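Long-range contacts in AgaA (Rhizobium radiobacter, PDB 6HLX), which binds the opine agropinic acid as the periplasmic solute-binding component of an ABC transporter that imports it into the bacterium: residues S9-T14 with A164-G169; K60-H65 with A126-L131; S103-I108 with V116-S121. One frame throughout, in Å; residues are numbered along the deposited sequence.

In the fold
The chain begins with strand 3-8 of a mixed sheet and runs into 9-14, whose return partner, 164-169, lies at the end of strand 161-167, one of that sheet's two outermost strands. Contact 1 thus closes a loop of about 150 residues, and the other two contacts fall within it. Contact 2 closes the next loop, from strand 61-66 to helix 127-131, and inside it contact 3 pairs strands 105-110 and 115-120 as a hairpin. Contacts 2 and 3 touch, their centres about 9 Å apart, because strands 61-66 and 115-120 are neighbours in the five-stranded antiparallel sheet. Contact 1 stands apart, its nearest atoms about 17 Å from contact 2 and about 20 Å from contact 3.

Contact 1. Residues S9-T14 with A164-G169; sequences SGEPST and AGWTRG. With EDO (1,2-ethanediol), chain Y.
CG stands anti to the backbone N in both Glu11 (chi1 175°) and Trp166 (chi1 -175°), so the two side chains reach toward each other, one from a loop and the other from near the end of a strand. Glu11 stays extended beyond CG and carries its carboxylate to the pyrrole edge of the indole, where Trp166 NE1 donates to Glu11 OE1 over 2.9 Å. This bond uses the anti lone pair of OE1, which sits near the ring plane although carboxylate and indole are turned 48° apart. A second, almost straight bond reaches Glu11 OE1 from Gly169 N at 3.0 Å, coming from above the carboxylate plane; a weak one from Gly169 N to Glu11 OE2 accompanies it. Two N-H groups therefore grip one oxygen, fixing the carboxylate's rotation and probably stabilising its negative charge.

Farther along the indole edge, Pro12 O lies in the ring plane, 3.2 Å from Trp166 CZ2, while Pro12 CB touches Trp166 CH2 at 4.3 Å. Arg168, bent at chi2, folds its guanidinium back over one indole face, NH2 offset toward the rim.

The bonds to Glu11 thus pin the turn that joins strands 161-167 and 171-176, a hairpin with a classic beta bulge where Ala164 and Gly165 face Thr173. Pro12 and Trp166 both rest on Ile172 of strand 171-176, Glu11 and Pro12 touch Phe195 of strand 190-195, and the loop that carries Glu11 and Pro12 leads from strand 3-8 to helix 23-32.

Contact 2. Residues K60-H65 with A126-L131; sequences KEFTFH and AMIDYL. With ZN (zinc ion), chain R.
Helix 127-131 lies across one face of the five-stranded antiparallel sheet, and here it packs on strand 61-66, with the two axes crossing at -43°. The axes of the two short segments approach to 11.5 Å, a separation bridged by two large rings from the strand and three apolar side chains from the helix, those of Met127, Ile128 and Leu131. Strand alternation sends Phe62 and Phe64 toward the helix, while Glu61, Thr63 and His65 leave on the other face. Both phenylalanines hold CG anti to the carbonyl carbon (chi1 -62° in each), so their rings project as successive ridges with a groove between them.

Ile128 fills that groove. Its CD1 is the wedge, lying at the edge of the Phe62 ring, 3.9 Å from Phe62 CD2, and 3.7 Å from Phe64 CZ, where it meets the second ring obliquely. Ile128 and Phe64 run antiparallel, so the tip of each passes alongside the other. In turn, the tip of Phe64 enters the hollow between Ile128 and Leu131, which are one helical turn apart: Phe64 CZ comes within 3.5 Å of Leu131 CD1. The tip of Phe62 presses on the base of Met127, with Phe62 CZ 3.7 Å from Met127 CB, and Met127 CG hangs over one ring face toward its rim. Bends at chi2 and chi3 then lead the rest of Met127 away, toward Ser104.

All five of these side chains are buried, and the contact between the two segments is apolar, made by interlocking side chains. Strand 115-120 flanks it, with Leu120 against Phe62 and Leu118 against Phe64. On the reverse face of strand 61-66, His65 NE2 binds a zinc ion at 2.1 Å, with Glu54 OE1 as another ligand.

Contact 3. Residues S103-I108 with V116-S121; sequences SSISKI and VKLTLS
Strands 105-110 and 115-120 form an antiparallel beta hairpin at the edge of the five-stranded sheet, and its side chains divide between the two faces. On one, Ile108 and Leu118 stand side by side and point the same way, Ile108 CG1 lying 3.8 Å from Leu118 CD2. Ile108 also runs alongside Val116, and Leu86 of helix 79-90 packs on both Ile108 and Leu118. Ile105 and Leu120 diverge from their backbone pair and cross obliquely, yet Ile105 CG1 still meets Leu120 CD2 at 3.7 Å.

A classic beta bulge shifts the register between these pairs. Ser106 and Lys107 both face Thr119, whose carbonyl accepts two backbone bonds in its plane, Ser106 N to Thr119 O at 2.8 Å and Lys107 N to Thr119 O at 3.2 Å. Lys107 O returns a bond by accepting from Thr119 N, and Ser121 N donates to Ser104 O at 2.8 Å beyond the bulge.

On the opposite face Lys107 and Thr119 project together, one beside the other, the lysine bent at chi3. A water links their ends, 2.7 Å from Thr119 OG1 and weakly held by Lys107 NZ at 3.3 Å.

Contact 1. Residues S9-T14 with A164-G169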
loop_
_atom_site.group_PDB
_atom_site.type_symbol
_atom_site.label_atom_id
_atom_site.label_comp_id
_atom_site.label_asym_id
_atom_site.label_seq_id
_atom_site.Cartn_x
_atom_site.Cartn_y
_atom_site.Cartn_z
ATOM N N SER A 9 -4.883 -3.337 13.330
ATOM C CA SER A 9 -4.762 -1.962 13.822
ATOM C C SER A 9 -6.007 -1.115 13.585
ATOM O O SER A 9 -6.035 0.049 13.998
ATOM C CB SER A 9 -3.530 -1.281 13.223
ATOM O OG SER A 9 -3.694 -1.151 11.825
ATOM N N GLY A 10 -7.017 -1.693 12.928
ATOM C CA GLY A 10 -8.276 -0.998 12.703
ATOM C C GLY A 10 -9.323 -1.859 12.039
ATOM O O GLY A 10 -9.019 -2.930 11.511
ATOM N N GLU A 11 -10.536 -1.326 11.981
ATOM C CA GLU A 11 -11.630 -1.983 11.295
ATOM C C GLU A 11 -11.625 -1.526 9.831
ATOM O O GLU A 11 -11.631 -0.320 9.573
ATOM C CB GLU A 11 -12.963 -1.617 11.971
ATOM C CG GLU A 11 -14.190 -2.151 11.256
ATOM C CD GLU A 11 -15.473 -2.108 12.074
ATOM O OE1 GLU A 11 -16.373 -2.935 11.808
ATOM O OE2 GLU A 11 -15.583 -1.253 12.984
ATOM N N PRO A 12 -11.667 -2.453 8.854
ATOM C CA PRO A 12 -11.698 -2.006 7.446
ATOM C C PRO A 12 -12.938 -1.157 7.159
ATOM O O PRO A 12 -14.061 -1.508 7.565
ATOM C CB PRO A 12 -11.778 -3.324 6.662
ATOM C CG PRO A 12 -11.093 -4.341 7.581
ATOM C CD PRO A 12 -11.587 -3.924 8.958
ATOM N N SER A 13 -12.744 -0.033 6.465
ATOM C CA SER A 13 -13.862 0.838 6.074
ATOM C C SER A 13 -14.714 0.121 5.012
ATOM O O SER A 13 -15.925 0.334 4.936
ATOM C CB SER A 13 -13.327 2.153 5.516
ATOM O OG SER A 13 -12.493 1.881 4.405
ATOM N N THR A 14 -14.073 -0.771 4.230
ATOM C CA THR A 14 -14.726 -1.582 3.200
ATOM C C THR A 14 -13.866 -2.772 2.794
ATOM O O THR A 14 -12.639 -2.727 2.907
ATOM C CB THR A 14 -15.095 -0.748 1.946
ATOM O OG1 THR A 14 -15.879 -1.584 1.074
ATOM C CG2 THR A 14 -13.867 -0.201 1.192
ATOM N N ALA A 164 -17.027 -15.438 6.670
ATOM C CA ALA A 164 -18.038 -16.095 7.505
ATOM C C ALA A 164 -18.941 -15.102 8.231
ATOM O O ALA A 164 -20.132 -15.380 8.398
ATOM C CB ALA A 164 -17.399 -17.079 8.466
ATOM N N GLY A 165 -18.426 -13.922 8.541
ATOM C CA GLY A 165 -19.234 -12.894 9.193
ATOM C C GLY A 165 -18.429 -11.683 9.591
ATOM O O GLY A 165 -17.199 -11.748 9.692
ATOM N N TRP A 166 -19.128 -10.568 9.803
ATOM C CA TRP A 166 -18.498 -9.335 10.233
ATOM C C TRP A 166 -19.360 -8.750 11.353
ATOM O O TRP A 166 -20.520 -8.402 11.121
ATOM C CB TRP A 166 -18.415 -8.364 9.051
ATOM C CG TRP A 166 -17.691 -7.052 9.259
ATOM C CD1 TRP A 166 -17.331 -6.456 10.438
ATOM C CD2 TRP A 166 -17.191 -6.212 8.211
ATOM N NE1 TRP A 166 -16.670 -5.261 10.177
ATOM C CE2 TRP A 166 -16.581 -5.090 8.817
ATOM C CE3 TRP A 166 -17.195 -6.307 6.806
ATOM C CZ2 TRP A 166 -15.969 -4.070 8.060
ATOM C CZ3 TRP A 166 -16.635 -5.277 6.058
ATOM C CH2 TRP A 166 -16.041 -4.168 6.683
ATOM N N THR A 167 -18.815 -8.694 12.566
ATOM C CA THR A 167 -19.513 -8.053 13.684
ATOM C C THR A 167 -18.956 -6.633 13.731
ATOM O O THR A 167 -17.787 -6.448 14.091
ATOM C CB THR A 167 -19.288 -8.838 14.981
ATOM O OG1 THR A 167 -19.889 -10.126 14.810
ATOM C CG2 THR A 167 -19.912 -8.136 16.202
ATOM N N ARG A 168 -19.780 -5.632 13.377
ATOM C CA ARG A 168 -19.345 -4.224 13.333
ATOM C C ARG A 168 -18.715 -3.811 14.658
ATOM O O ARG A 168 -19.285 -4.092 15.720
ATOM C CB ARG A 168 -20.515 -3.268 12.953
ATOM C CG ARG A 168 -21.253 -3.644 11.643
ATOM C CD ARG A 168 -20.572 -3.203 10.362
ATOM N NE ARG A 168 -20.861 -4.073 9.218
ATOM C CZ ARG A 168 -20.313 -3.932 8.013
ATOM N NH1 ARG A 168 -20.633 -4.764 7.029
ATOM N NH2 ARG A 168 -19.442 -2.957 7.781
ATOM N N GLY A 169 -17.541 -3.189 14.574
ATOM C CA GLY A 169 -16.789 -2.726 15.738
ATOM C C GLY A 169 -16.053 -3.817 16.495
ATOM O O GLY A 169 -15.422 -3.530 17.515
HETATM C C1 EDO Y . -23.348 -7.025 13.047
HETATM O O1 EDO Y . -22.430 -6.094 12.577
HETATM C C2 EDO Y . -23.404 -6.751 14.530
HETATM O O2 EDO Y . -24.010 -5.494 14.718
#

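Contact 2. Residues K60-H65 with A126-L131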
loop_
_atom_site.group_PDB
_atom_site.type_symbol
_atom_site.label_atom_id
_atom_site.label_comp_id
_atom_site.label_asym_id
_atom_site.label_seq_id
_atom_site.Cartn_x
_atom_site.Cartn_y
_atom_site.Cartn_z
ATOM N N LYS A 60 3.166 -5.814 -24.589
ATOM C CA LYS A 60 1.879 -5.229 -24.975
ATOM C C LYS A 60 0.734 -6.247 -25.004
ATOM O O LYS A 60 -0.431 -5.840 -24.991
ATOM C CB LYS A 60 1.982 -4.597 -26.356
ATOM C CG LYS A 60 2.461 -3.178 -26.337
ATOM C CD LYS A 60 2.568 -2.618 -27.754
ATOM C CE LYS A 60 1.269 -2.029 -28.239
ATOM N NZ LYS A 60 1.500 -1.258 -29.488
ATOM N N GLU A 61 1.053 -7.552 -25.127
ATOM C CA GLU A 61 0.036 -8.620 -25.216
ATOM C C GLU A 61 0.294 -9.650 -24.131
ATOM O O GLU A 61 1.443 -10.082 -23.945
ATOM C CB GLU A 61 0.045 -9.283 -26.606
ATOM C CG GLU A 61 -0.383 -8.332 -27.714
ATOM C CD GLU A 61 -0.223 -8.886 -29.115
ATOM O OE1 GLU A 61 -1.125 -9.630 -29.556
ATOM O OE2 GLU A 61 0.798 -8.582 -29.773
ATOM N N PHE A 62 -0.771 -10.043 -23.414
ATOM C CA PHE A 62 -0.664 -10.946 -22.264
ATOM C C PHE A 62 -1.706 -12.042 -22.391
ATOM O O PHE A 62 -2.880 -11.738 -22.623
ATOM C CB PHE A 62 -0.910 -10.142 -20.963
ATOM C CG PHE A 62 0.096 -9.033 -20.699
ATOM C CD1 PHE A 62 0.059 -7.842 -21.430
ATOM C CD2 PHE A 62 1.073 -9.175 -19.719
ATOM C CE1 PHE A 62 1.037 -6.858 -21.248
ATOM C CE2 PHE A 62 2.041 -8.181 -19.525
ATOM C CZ PHE A 62 1.997 -7.015 -20.268
ATOM N N THR A 63 -1.299 -13.301 -22.251
ATOM C CA THR A 63 -2.270 -14.407 -22.278
ATOM C C THR A 63 -2.213 -15.086 -20.940
ATOM O O THR A 63 -1.132 -15.466 -20.505
ATOM C CB THR A 63 -1.993 -15.416 -23.405
ATOM O OG1 THR A 63 -2.055 -14.738 -24.652
ATOM C CG2 THR A 63 -3.020 -16.566 -23.426
ATOM N N PHE A 64 -3.372 -15.299 -20.322
ATOM C CA PHE A 64 -3.460 -16.012 -19.043
ATOM C C PHE A 64 -4.208 -17.294 -19.250
ATOM O O PHE A 64 -5.330 -17.272 -19.784
ATOM C CB PHE A 64 -4.180 -15.168 -17.982
ATOM C CG PHE A 64 -3.426 -13.889 -17.702
ATOM C CD1 PHE A 64 -2.451 -13.843 -16.710
ATOM C CD2 PHE A 64 -3.666 -12.742 -18.454
ATOM C CE1 PHE A 64 -1.706 -12.681 -16.491
ATOM C CE2 PHE A 64 -2.925 -11.575 -18.232
ATOM C CZ PHE A 64 -1.953 -11.555 -17.251
ATOM N N HIS A 65 -3.589 -18.414 -18.854
ATOM C CA HIS A 65 -4.224 -19.728 -18.924
ATOM C C HIS A 65 -4.710 -20.052 -17.535
ATOM O O HIS A 65 -3.907 -20.193 -16.612
ATOM C CB HIS A 65 -3.252 -20.759 -19.477
ATOM C CG HIS A 65 -2.995 -20.542 -20.928
ATOM N ND1 HIS A 65 -3.967 -20.808 -21.879
ATOM C CD2 HIS A 65 -1.891 -20.071 -21.553
ATOM C CE1 HIS A 65 -3.409 -20.529 -23.049
ATOM N NE2 HIS A 65 -2.166 -20.088 -22.898
ATOM N N ALA A 126 5.491 -3.693 -16.180
ATOM C CA ALA A 126 5.003 -3.745 -14.788
ATOM C C ALA A 126 3.557 -4.256 -14.675
ATOM O O ALA A 126 3.036 -4.353 -13.566
ATOM C CB ALA A 126 5.105 -2.369 -14.160
ATOM N N MET A 127 2.891 -4.524 -15.812
ATOM C CA MET A 127 1.495 -4.964 -15.808
ATOM C C MET A 127 1.291 -6.216 -14.960
ATOM O O MET A 127 0.306 -6.283 -14.216
ATOM C CB MET A 127 0.979 -5.171 -17.242
ATOM C CG MET A 127 -0.522 -5.509 -17.332
ATOM S SD MET A 127 -1.589 -4.328 -16.451
ATOM C CE MET A 127 -1.296 -2.834 -17.368
ATOM N N ILE A 128 2.191 -7.223 -15.077
ATOM C CA ILE A 128 2.020 -8.442 -14.258
ATOM C C ILE A 128 2.054 -8.086 -12.754
ATOM O O ILE A 128 1.220 -8.566 -11.967
ATOM C CB ILE A 128 3.073 -9.531 -14.629
ATOM C CG1 ILE A 128 2.837 -10.073 -16.061
ATOM C CG2 ILE A 128 3.088 -10.682 -13.623
ATOM C CD1 ILE A 128 1.539 -10.904 -16.257
ATOM N N ASP A 129 2.963 -7.162 -12.382
ATOM C CA ASP A 129 3.048 -6.723 -10.971
ATOM C C ASP A 129 1.761 -6.016 -10.525
ATOM O O ASP A 129 1.263 -6.290 -9.420
ATOM C CB ASP A 129 4.259 -5.812 -10.760
ATOM C CG ASP A 129 5.574 -6.549 -10.951
ATOM O OD1 ASP A 129 6.070 -7.127 -9.979
ATOM O OD2 ASP A 129 6.101 -6.540 -12.075
ATOM N N TYR A 130 1.185 -5.149 -11.378
ATOM C CA TYR A 130 -0.070 -4.468 -11.015
ATOM C C TYR A 130 -1.249 -5.445 -10.925
ATOM O O TYR A 130 -2.161 -5.226 -10.122
ATOM C CB TYR A 130 -0.369 -3.260 -11.913
ATOM C CG TYR A 130 0.494 -2.059 -11.556
ATOM C CD1 TYR A 130 0.373 -1.432 -10.315
ATOM C CD2 TYR A 130 1.395 -1.521 -12.474
ATOM C CE1 TYR A 130 1.143 -0.314 -9.986
ATOM C CE2 TYR A 130 2.161 -0.394 -12.159
ATOM C CZ TYR A 130 2.041 0.194 -10.908
ATOM O OH TYR A 130 2.792 1.297 -10.565
ATOM N N LEU A 131 -1.172 -6.582 -11.652
ATOM C CA LEU A 131 -2.212 -7.606 -11.546
ATOM C C LEU A 131 -2.102 -8.397 -10.234
ATOM O O LEU A 131 -3.035 -9.128 -9.855
ATOM C CB LEU A 131 -2.209 -8.529 -12.784
ATOM C CG LEU A 131 -2.672 -7.826 -14.064
ATOM C CD1 LEU A 131 -2.326 -8.655 -15.284
ATOM C CD2 LEU A 131 -4.230 -7.511 -14.015
HETATM ZN ZN ZN R . -0.861 -19.587 -24.398
#

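Contact 3. Residues S103-I108 with V116-S121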
loop_
_atom_site.group_PDB
_atom_site.type_symbol
_atom_site.label_atom_id
_atom_site.label_comp_id
_atom_site.label_asym_id
_atom_site.label_seq_id
_atom_site.Cartn_x
_atom_site.Cartn_y
_atom_site.Cartn_z
ATOM N N SER A 103 -4.999 1.291 -16.504
ATOM C CA SER A 103 -5.720 1.947 -17.613
ATOM C C SER A 103 -5.155 1.698 -19.018
ATOM O O SER A 103 -5.868 1.936 -20.000
ATOM C CB SER A 103 -5.862 3.457 -17.381
ATOM O OG SER A 103 -4.590 4.083 -17.447
ATOM N N SER A 104 -3.920 1.186 -19.124
ATOM C CA SER A 104 -3.343 0.849 -20.432
ATOM C C SER A 104 -4.010 -0.395 -21.039
ATOM O O SER A 104 -3.823 -0.640 -22.219
ATOM C CB SER A 104 -1.838 0.669 -20.337
ATOM O OG SER A 104 -1.523 -0.303 -19.359
ATOM N N ILE A 105 -4.791 -1.163 -20.259
ATOM C CA ILE A 105 -5.512 -2.318 -20.814
ATOM C C ILE A 105 -6.562 -1.751 -21.791
ATOM O O ILE A 105 -7.466 -1.037 -21.353
ATOM C CB ILE A 105 -6.172 -3.199 -19.720
ATOM C CG1 ILE A 105 -5.100 -3.872 -18.824
ATOM C CG2 ILE A 105 -7.100 -4.225 -20.381
ATOM C CD1 ILE A 105 -5.671 -4.486 -17.459
ATOM N N SER A 106 -6.424 -2.037 -23.098
ATOM C CA SER A 106 -7.374 -1.506 -24.085
ATOM C C SER A 106 -8.328 -2.554 -24.646
ATOM O O SER A 106 -9.373 -2.198 -25.191
ATOM C CB SER A 106 -6.653 -0.756 -25.210
ATOM O OG SER A 106 -5.675 -1.566 -25.838
ATOM N N LYS A 107 -7.960 -3.832 -24.563
ATOM C CA LYS A 107 -8.805 -4.918 -25.063
ATOM C C LYS A 107 -8.689 -6.115 -24.134
ATOM O O LYS A 107 -7.580 -6.436 -23.695
ATOM C CB LYS A 107 -8.356 -5.292 -26.492
ATOM C CG LYS A 107 -9.241 -6.336 -27.177
ATOM C CD LYS A 107 -9.039 -6.350 -28.690
ATOM C CE LYS A 107 -7.836 -7.155 -29.117
ATOM N NZ LYS A 107 -7.740 -7.271 -30.599
ATOM N N ILE A 108 -9.831 -6.754 -23.808
ATOM C CA ILE A 108 -9.849 -7.962 -22.988
ATOM C C ILE A 108 -10.615 -9.004 -23.799
ATOM O O ILE A 108 -11.809 -8.823 -24.072
ATOM C CB ILE A 108 -10.494 -7.772 -21.589
ATOM C CG1 ILE A 108 -9.816 -6.630 -20.786
ATOM C CG2 ILE A 108 -10.442 -9.116 -20.806
ATOM C CD1 ILE A 108 -10.652 -6.087 -19.554
ATOM N N VAL A 116 -7.764 -15.793 -20.908
ATOM C CA VAL A 116 -7.957 -14.340 -20.925
ATOM C C VAL A 116 -6.767 -13.751 -21.669
ATOM O O VAL A 116 -5.628 -14.066 -21.341
ATOM C CB VAL A 116 -8.013 -13.713 -19.509
ATOM C CG1 VAL A 116 -8.289 -12.203 -19.581
ATOM C CG2 VAL A 116 -9.030 -14.404 -18.643
ATOM N N LYS A 117 -7.025 -12.849 -22.615
ATOM C CA LYS A 117 -5.943 -12.180 -23.326
ATOM C C LYS A 117 -6.117 -10.677 -23.179
ATOM O O LYS A 117 -7.193 -10.163 -23.485
ATOM C CB LYS A 117 -5.979 -12.538 -24.812
ATOM C CG LYS A 117 -5.785 -14.014 -25.125
ATOM C CD LYS A 117 -5.501 -14.211 -26.624
ATOM C CE LYS A 117 -6.733 -14.259 -27.501
ATOM N NZ LYS A 117 -6.388 -14.569 -28.914
ATOM N N LEU A 118 -5.058 -9.980 -22.742
ATOM C CA LEU A 118 -5.057 -8.521 -22.633
ATOM C C LEU A 118 -4.185 -7.944 -23.725
ATOM O O LEU A 118 -3.143 -8.512 -24.069
ATOM C CB LEU A 118 -4.499 -8.046 -21.269
ATOM C CG LEU A 118 -5.108 -8.673 -20.017
ATOM C CD1 LEU A 118 -4.419 -8.136 -18.761
ATOM C CD2 LEU A 118 -6.621 -8.480 -19.960
ATOM N N THR A 119 -4.620 -6.814 -24.286
ATOM C CA THR A 119 -3.830 -6.038 -25.225
ATOM C C THR A 119 -3.772 -4.654 -24.596
ATOM O O THR A 119 -4.812 -4.119 -24.188
ATOM C CB THR A 119 -4.411 -6.002 -26.642
ATOM O OG1 THR A 119 -4.560 -7.341 -27.122
ATOM C CG2 THR A 119 -3.500 -5.235 -27.607
ATOM N N LEU A 120 -2.566 -4.092 -24.495
ATOM C CA LEU A 120 -2.377 -2.759 -23.924
ATOM C C LEU A 120 -2.250 -1.717 -25.027
ATOM O O LEU A 120 -1.770 -2.025 -26.119
ATOM C CB LEU A 120 -1.120 -2.711 -23.038
ATOM C CG LEU A 120 -0.922 -3.794 -21.955
ATOM C CD1 LEU A 120 0.258 -3.420 -21.050
ATOM C CD2 LEU A 120 -2.186 -4.027 -21.138
ATOM N N SER A 121 -2.663 -0.470 -24.727
ATOM C CA SER A 121 -2.549 0.639 -25.669
ATOM C C SER A 121 -1.081 1.115 -25.727
ATOM O O SER A 121 -0.639 1.627 -26.758
ATOM C CB SER A 121 -3.507 1.768 -25.283
ATOM O OG SER A 121 -3.418 2.068 -23.897
HETATM O O HOH W 1 -5.947 1.992 -22.901
HETATM O O HOH W 2 -4.589 -7.598 -29.827
#